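Local coordinates for 16S rRNA (adenine(1408)-N(1))-methyltransferase (Escherichia coli, PDB 3P2E), which methylates N1 of adenine 1408 in the 16S rRNA of assembled 30S subunits, using S-adenosyl-L-methionine, and so confers resistance to many aminoglycosides, at residues Q23-H28 against D46-Y51; N124-A129 against S175-D180. All blocks are in the same frame, centred on the assembly; numbering follows the deposited sequence.

Interaction 1: residues Q23-H28 against D46-Y51; sequences QFDRVH and DQNTFY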
loop_
_atom_site.group_PDB
_atom_site.type_symbol
_atom_site.label_atom_id
_atom_site.label_comp_id
_atom_site.label_asym_id
_atom_site.label_seq_id
_atom_site.Cartn_x
_atom_site.Cartn_y
_atom_site.Cartn_z
ATOM N N GLN A 23 10.243 -8.172 -16.092
ATOM C CA GLN A 23 10.477 -6.987 -16.910
ATOM C C GLN A 23 10.567 -5.694 -16.113
ATOM O O GLN A 23 10.550 -4.607 -16.688
ATOM C CB GLN A 23 9.384 -6.850 -17.970
ATOM C CG GLN A 23 9.364 -7.973 -18.987
ATOM C CD GLN A 23 8.515 -7.638 -20.194
ATOM O OE1 GLN A 23 8.798 -6.683 -20.918
ATOM N NE2 GLN A 23 7.465 -8.420 -20.417
ATOM N N PHE A 24 10.673 -5.811 -14.793
ATOM C CA PHE A 24 10.754 -4.636 -13.929
ATOM C C PHE A 24 11.910 -4.754 -12.944
ATOM O O PHE A 24 12.260 -5.851 -12.512
ATOM C CB PHE A 24 9.435 -4.472 -13.172
ATOM C CG PHE A 24 8.246 -4.340 -14.073
ATOM C CD1 PHE A 24 7.938 -3.118 -14.663
ATOM C CD2 PHE A 24 7.468 -5.451 -14.381
ATOM C CE1 PHE A 24 6.875 -3.002 -15.552
ATOM C CE2 PHE A 24 6.401 -5.348 -15.268
ATOM C CZ PHE A 24 6.104 -4.123 -15.856
ATOM N N ASP A 25 12.507 -3.622 -12.591
ATOM C CA ASP A 25 13.621 -3.637 -11.654
ATOM C C ASP A 25 13.208 -3.523 -10.194
ATOM O O ASP A 25 13.986 -3.872 -9.310
ATOM C CB ASP A 25 14.612 -2.522 -11.975
ATOM C CG ASP A 25 15.493 -2.852 -13.158
ATOM O OD1 ASP A 25 15.719 -4.055 -13.406
ATOM O OD2 ASP A 25 15.974 -1.914 -13.824
ATOM N N ARG A 26 11.995 -3.033 -9.942
ATOM C CA ARG A 26 11.513 -2.875 -8.571
ATOM C C ARG A 26 10.076 -3.361 -8.434
ATOM O O ARG A 26 9.342 -3.457 -9.416
ATOM C CB ARG A 26 11.557 -1.404 -8.139
ATOM C CG ARG A 26 12.919 -0.743 -8.245
ATOM C CD ARG A 26 12.878 0.725 -7.838
ATOM N NE ARG A 26 12.869 0.921 -6.388
ATOM C CZ ARG A 26 11.796 0.811 -5.608
ATOM N NH1 ARG A 26 10.614 0.506 -6.128
ATOM N NH2 ARG A 26 11.908 1.011 -4.301
ATOM N N VAL A 27 9.691 -3.672 -7.204
ATOM C CA VAL A 27 8.334 -4.111 -6.903
ATOM C C VAL A 27 7.834 -3.288 -5.718
ATOM O O VAL A 27 8.510 -3.185 -4.697
ATOM C CB VAL A 27 8.284 -5.616 -6.518
ATOM C CG1 VAL A 27 6.879 -5.989 -6.034
ATOM C CG2 VAL A 27 8.667 -6.470 -7.711
ATOM N N HIS A 28 6.655 -2.692 -5.866
ATOM C CA HIS A 28 6.071 -1.894 -4.801
ATOM C C HIS A 28 4.728 -2.496 -4.408
ATOM O O HIS A 28 3.918 -2.814 -5.271
ATOM C CB HIS A 28 5.841 -0.450 -5.267
ATOM C CG HIS A 28 5.190 0.412 -4.233
ATOM N ND1 HIS A 28 5.894 0.996 -3.201
ATOM C CD2 HIS A 28 3.889 0.729 -4.027
ATOM C CE1 HIS A 28 5.055 1.634 -2.404
ATOM N NE2 HIS A 28 3.832 1.485 -2.882
ATOM N N ASP A 46 5.777 5.531 -13.494
ATOM C CA ASP A 46 7.021 4.773 -13.346
ATOM C C ASP A 46 6.863 3.371 -13.920
ATOM O O ASP A 46 6.364 2.466 -13.254
ATOM C CB ASP A 46 7.413 4.726 -11.863
ATOM C CG ASP A 46 8.601 3.824 -11.591
ATOM O OD1 ASP A 46 9.368 3.518 -12.523
ATOM O OD2 ASP A 46 8.773 3.426 -10.422
ATOM N N GLN A 47 7.297 3.199 -15.164
ATOM C CA GLN A 47 7.168 1.924 -15.849
ATOM C C GLN A 47 8.278 0.907 -15.594
ATOM O O GLN A 47 8.338 -0.120 -16.270
ATOM C CB GLN A 47 7.010 2.169 -17.351
ATOM C CG GLN A 47 5.674 2.810 -17.712
ATOM C CD GLN A 47 4.503 1.889 -17.419
ATOM O OE1 GLN A 47 3.562 2.256 -16.714
ATOM N NE2 GLN A 47 4.562 0.680 -17.956
ATOM N N ASN A 48 9.146 1.185 -14.623
ATOM C CA ASN A 48 10.226 0.257 -14.290
ATOM C C ASN A 48 9.964 -0.341 -12.908
ATOM O O ASN A 48 10.838 -0.969 -12.306
ATOM C CB ASN A 48 11.583 0.964 -14.297
ATOM C CG ASN A 48 12.751 -0.013 -14.363
ATOM O OD1 ASN A 48 13.900 0.359 -14.118
ATOM N ND2 ASN A 48 12.462 -1.266 -14.705
ATOM N N THR A 49 8.755 -0.121 -12.404
ATOM C CA THR A 49 8.350 -0.665 -11.113
ATOM C C THR A 49 7.046 -1.428 -11.307
ATOM O O THR A 49 6.133 -0.958 -12.001
ATOM C CB THR A 49 8.122 0.440 -10.053
ATOM O OG1 THR A 49 9.369 1.079 -9.744
ATOM C CG2 THR A 49 7.538 -0.161 -8.772
ATOM N N PHE A 50 6.967 -2.616 -10.716
ATOM C CA PHE A 50 5.749 -3.408 -10.809
ATOM C C PHE A 50 4.961 -3.107 -9.545
ATOM O O PHE A 50 5.463 -3.292 -8.435
ATOM C CB PHE A 50 6.059 -4.901 -10.886
ATOM C CG PHE A 50 4.846 -5.744 -11.143
ATOM C CD1 PHE A 50 4.177 -5.660 -12.358
ATOM C CD2 PHE A 50 4.345 -6.590 -10.158
ATOM C CE1 PHE A 50 3.021 -6.406 -12.594
ATOM C CE2 PHE A 50 3.192 -7.340 -10.382
ATOM C CZ PHE A 50 2.528 -7.247 -11.604
ATOM N N TYR A 51 3.731 -2.630 -9.723
ATOM C CA TYR A 51 2.869 -2.262 -8.608
ATOM C C TYR A 51 1.833 -3.312 -8.235
ATOM O O TYR A 51 1.071 -3.790 -9.076
ATOM C CB TYR A 51 2.182 -0.930 -8.922
ATOM C CG TYR A 51 3.151 0.232 -8.901
ATOM C CD1 TYR A 51 3.450 0.891 -7.709
ATOM C CD2 TYR A 51 3.829 0.621 -10.057
ATOM C CE1 TYR A 51 4.404 1.906 -7.665
ATOM C CE2 TYR A 51 4.786 1.633 -10.023
ATOM C CZ TYR A 51 5.067 2.267 -8.826
ATOM O OH TYR A 51 6.018 3.258 -8.781
#

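Interaction 2: residues N124-A129 against S175-D180; sequences NVADLA and SGFRID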
loop_
_atom_site.group_PDB
_atom_site.type_symbol
_atom_site.label_atom_id
_atom_site.label_comp_id
_atom_site.label_asym_id
_atom_site.label_seq_id
_atom_site.Cartn_x
_atom_site.Cartn_y
_atom_site.Cartn_z
ATOM N N ASN A 124 3.854 -9.768 9.632
ATOM C CA ASN A 124 3.424 -10.418 8.391
ATOM C C ASN A 124 3.673 -9.479 7.218
ATOM O O ASN A 124 4.092 -9.909 6.142
ATOM C CB ASN A 124 1.924 -10.753 8.397
ATOM C CG ASN A 124 1.518 -11.686 9.516
ATOM O OD1 ASN A 124 2.289 -12.543 9.948
ATOM N ND2 ASN A 124 0.278 -11.537 9.976
ATOM N N VAL A 125 3.391 -8.193 7.414
ATOM C CA VAL A 125 3.597 -7.221 6.349
ATOM C C VAL A 125 5.086 -7.065 6.051
ATOM O O VAL A 125 5.488 -6.936 4.894
ATOM C CB VAL A 125 3.003 -5.837 6.714
ATOM C CG1 VAL A 125 3.278 -4.844 5.589
ATOM C CG2 VAL A 125 1.508 -5.963 6.957
ATOM N N ALA A 126 5.911 -7.080 7.093
ATOM C CA ALA A 126 7.347 -6.943 6.893
ATOM C C ALA A 126 7.893 -8.133 6.104
ATOM O O ALA A 126 8.862 -7.995 5.362
ATOM C CB ALA A 126 8.055 -6.824 8.236
ATOM N N ASP A 127 7.269 -9.299 6.260
ATOM C CA ASP A 127 7.716 -10.491 5.541
ATOM C C ASP A 127 7.567 -10.370 4.029
ATOM O O ASP A 127 8.118 -11.179 3.283
ATOM C CB ASP A 127 6.962 -11.738 6.018
ATOM C CG ASP A 127 7.429 -12.221 7.377
ATOM O OD1 ASP A 127 8.553 -11.863 7.787
ATOM O OD2 ASP A 127 6.677 -12.976 8.028
ATOM N N LEU A 128 6.821 -9.366 3.574
ATOM C CA LEU A 128 6.627 -9.166 2.141
ATOM C C LEU A 128 7.790 -8.392 1.525
ATOM O O LEU A 128 7.911 -8.308 0.302
ATOM C CB LEU A 128 5.323 -8.396 1.875
ATOM C CG LEU A 128 4.024 -8.992 2.430
ATOM C CD1 LEU A 128 2.834 -8.152 1.974
ATOM C CD2 LEU A 128 3.871 -10.428 1.946
ATOM N N ALA A 129 8.649 -7.838 2.374
ATOM C CA ALA A 129 9.782 -7.036 1.915
ATOM C C ALA A 129 11.086 -7.796 1.672
ATOM O O ALA A 129 11.370 -8.809 2.313
ATOM C CB ALA A 129 10.034 -5.907 2.910
ATOM N N SER A 175 8.808 -5.674 14.868
ATOM C CA SER A 175 8.081 -6.253 13.743
ATOM C C SER A 175 8.880 -6.201 12.447
ATOM O O SER A 175 8.437 -6.719 11.419
ATOM C CB SER A 175 6.747 -5.530 13.541
ATOM O OG SER A 175 5.892 -5.724 14.653
ATOM N N GLY A 176 10.051 -5.573 12.499
ATOM C CA GLY A 176 10.895 -5.477 11.320
ATOM C C GLY A 176 10.927 -4.099 10.681
ATOM O O GLY A 176 11.615 -3.890 9.678
ATOM N N PHE A 177 10.194 -3.151 11.252
ATOM C CA PHE A 177 10.168 -1.797 10.700
ATOM C C PHE A 177 11.017 -0.810 11.503
ATOM O O PHE A 177 10.749 -0.549 12.677
ATOM C CB PHE A 177 8.723 -1.298 10.615
ATOM C CG PHE A 177 7.874 -2.066 9.639
ATOM C CD1 PHE A 177 8.078 -1.939 8.270
ATOM C CD2 PHE A 177 6.877 -2.929 10.090
ATOM C CE1 PHE A 177 7.304 -2.658 7.361
ATOM C CE2 PHE A 177 6.097 -3.654 9.191
ATOM C CZ PHE A 177 6.312 -3.517 7.820
ATOM N N ARG A 178 12.038 -0.260 10.850
ATOM C CA ARG A 178 12.943 0.700 11.476
ATOM C C ARG A 178 12.572 2.119 11.045
ATOM O O ARG A 178 12.821 2.513 9.905
ATOM C CB ARG A 178 14.378 0.402 11.057
ATOM C CG ARG A 178 14.887 -0.973 11.457
ATOM C CD ARG A 178 15.248 -1.017 12.928
ATOM N NE ARG A 178 15.960 -2.246 13.265
ATOM C CZ ARG A 178 16.563 -2.463 14.429
ATOM N NH1 ARG A 178 16.542 -1.529 15.374
ATOM N NH2 ARG A 178 17.194 -3.610 14.645
ATOM N N ILE A 179 11.986 2.882 11.958
ATOM C CA ILE A 179 11.579 4.250 11.661
ATOM C C ILE A 179 12.775 5.169 11.423
ATOM O O ILE A 179 13.667 5.271 12.269
ATOM C CB ILE A 179 10.741 4.852 12.815
ATOM C CG1 ILE A 179 9.472 4.024 13.033
ATOM C CG2 ILE A 179 10.370 6.296 12.494
ATOM C CD1 ILE A 179 8.619 4.506 14.200
ATOM N N ASP A 180 12.794 5.831 10.267
ATOM C CA ASP A 180 13.868 6.767 9.952
ATOM C C ASP A 180 13.364 8.204 9.992
ATOM O O ASP A 180 14.147 9.144 10.164
ATOM C CB ASP A 180 14.452 6.483 8.571
ATOM C CG ASP A 180 15.169 5.161 8.508
ATOM O OD1 ASP A 180 15.932 4.858 9.451
ATOM O OD2 ASP A 180 14.982 4.433 7.514
#

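Interaction 1: residues Q23-H28 against D46-Y51
Strands 26-28 and 49-51 run parallel, their axes 25° apart, with Arg-26 paired to Thr-49, Val-27 to Phe-50 and His-28 to Tyr-51. Phe-50 N gives a nearly straight hydrogen bond to Arg-26 O (2.8 Å), and His-28 N one to Phe-50 O (2.9 Å), the latter in the carbonyl plane. Where the pairing starts, Asn-48 O accepts from Asp-25 N (3.1 Å), the donor lying above the plane of the Asn-48 carbonyl, and more weakly from Arg-26 N. Phe-24, its CG beside the backbone N (chi1 -58°), lays one ring face against Phe-50 CA while the edge reaches Gln-47 O (CE1 to O 3.3 Å). Its CE2 also meets CD1 of Phe-50, the two rings crossing obliquely with planes 39° apart. The pair are the two strands of a beta-alpha-beta unit of the Rossmann-like methyltransferase fold, joined through helix 37-44. On the face shared by Arg-26, His-28, Thr-49 and Tyr-51, CB of His-28 rests 3.7 Å from CE1 of Tyr-51, and the imidazole nitrogens bond to Ser-100 and Ser-102 of strand 98-104. An Asx turn leads into strand 49-51: OD1 of Asp-46 accepts from Asn-48 N, and its OD2 takes a short bond from Thr-49 OG1 (2.5 Å), so one carboxylate grips both the turn and the first strand residue.

Interaction 2: residues N124-A129 against S175-D180
The C-terminal end of helix 119-126 comes up against the turn that joins helix 166-175 to strand 178-185, and the backbones are nearest at Ala-126 and Gly-176, whose CA atoms lie 5.9 Å apart. Gly-176 has a positive phi (106°) and ends its helix in a Schellman motif. Beyond Ala-126 the other segment bends through a type I turn, closed by Ala-129 N bonding to Ala-126 O (3.0 Å). Ala-126 and Phe-177 carry the contact, with CB of Ala-126 directed at the opposing turn. This methyl group packs tightly on the backbone carbonyl of Ser-175 (CB to O 3.2 Å) and also lies over the ring of Phe-177, off-centre, as a CH-pi contact 4.2 Å from the centroid. Phe-177 has CG beside its backbone N (chi1 -66°), which carries the ring back to the helix so that its tip, CZ, rests 3.7 Å from Ala-126 N. At the ring edge, near its plane, CG1 of Val-125 approaches the same CZ at 4.0 Å, the two side chains crossing at about a right angle. In this Rossmann-like methyltransferase the contact joins two helix ends beside the sheet, and strand 178-185 then enters as an outermost, antiparallel strand. Phe-135 and Phe-137 of strand 133-139 also meet the Phe-177 ring, Phe-137 edge-to-face, so the phenyl group lies between the sheet and the two helices, which touch it through Leu-122 and Leu-172. The hydroxyl of Ser-175 is hydrogen-bonded to the carbonyl O of Arg-119, at the start of the helix that bears Ala-126. Val-125 also touches Leu-31 of strand 26-31, and its side chain is about 8 Å from the bound S-adenosyl-L-homocysteine.

How the interactions relate
From the N terminus, interaction 1 closes first: the chain leaves strand 26-31, passes through helix 37-44 and returns as strand 49-54, a beta-alpha-beta unit that closes a loop of 17 intervening residues. Strands 80-83 and 98-104 are added before helix 119-126 opens interaction 2, which closes after 45 intervening residues where helix 166-175 gives way to strand 178-185. The two loops therefore follow one another in series, neither nesting nor crossing. Both contacts reach the same seven-stranded sheet, with centres 20 Å apart. Interaction 1 joins neighbouring parallel strands, whereas interaction 2 brings the end of helix 119-126, which also packs on strand 26-31 of interaction 1, against the turn leading into edge strand 178-185.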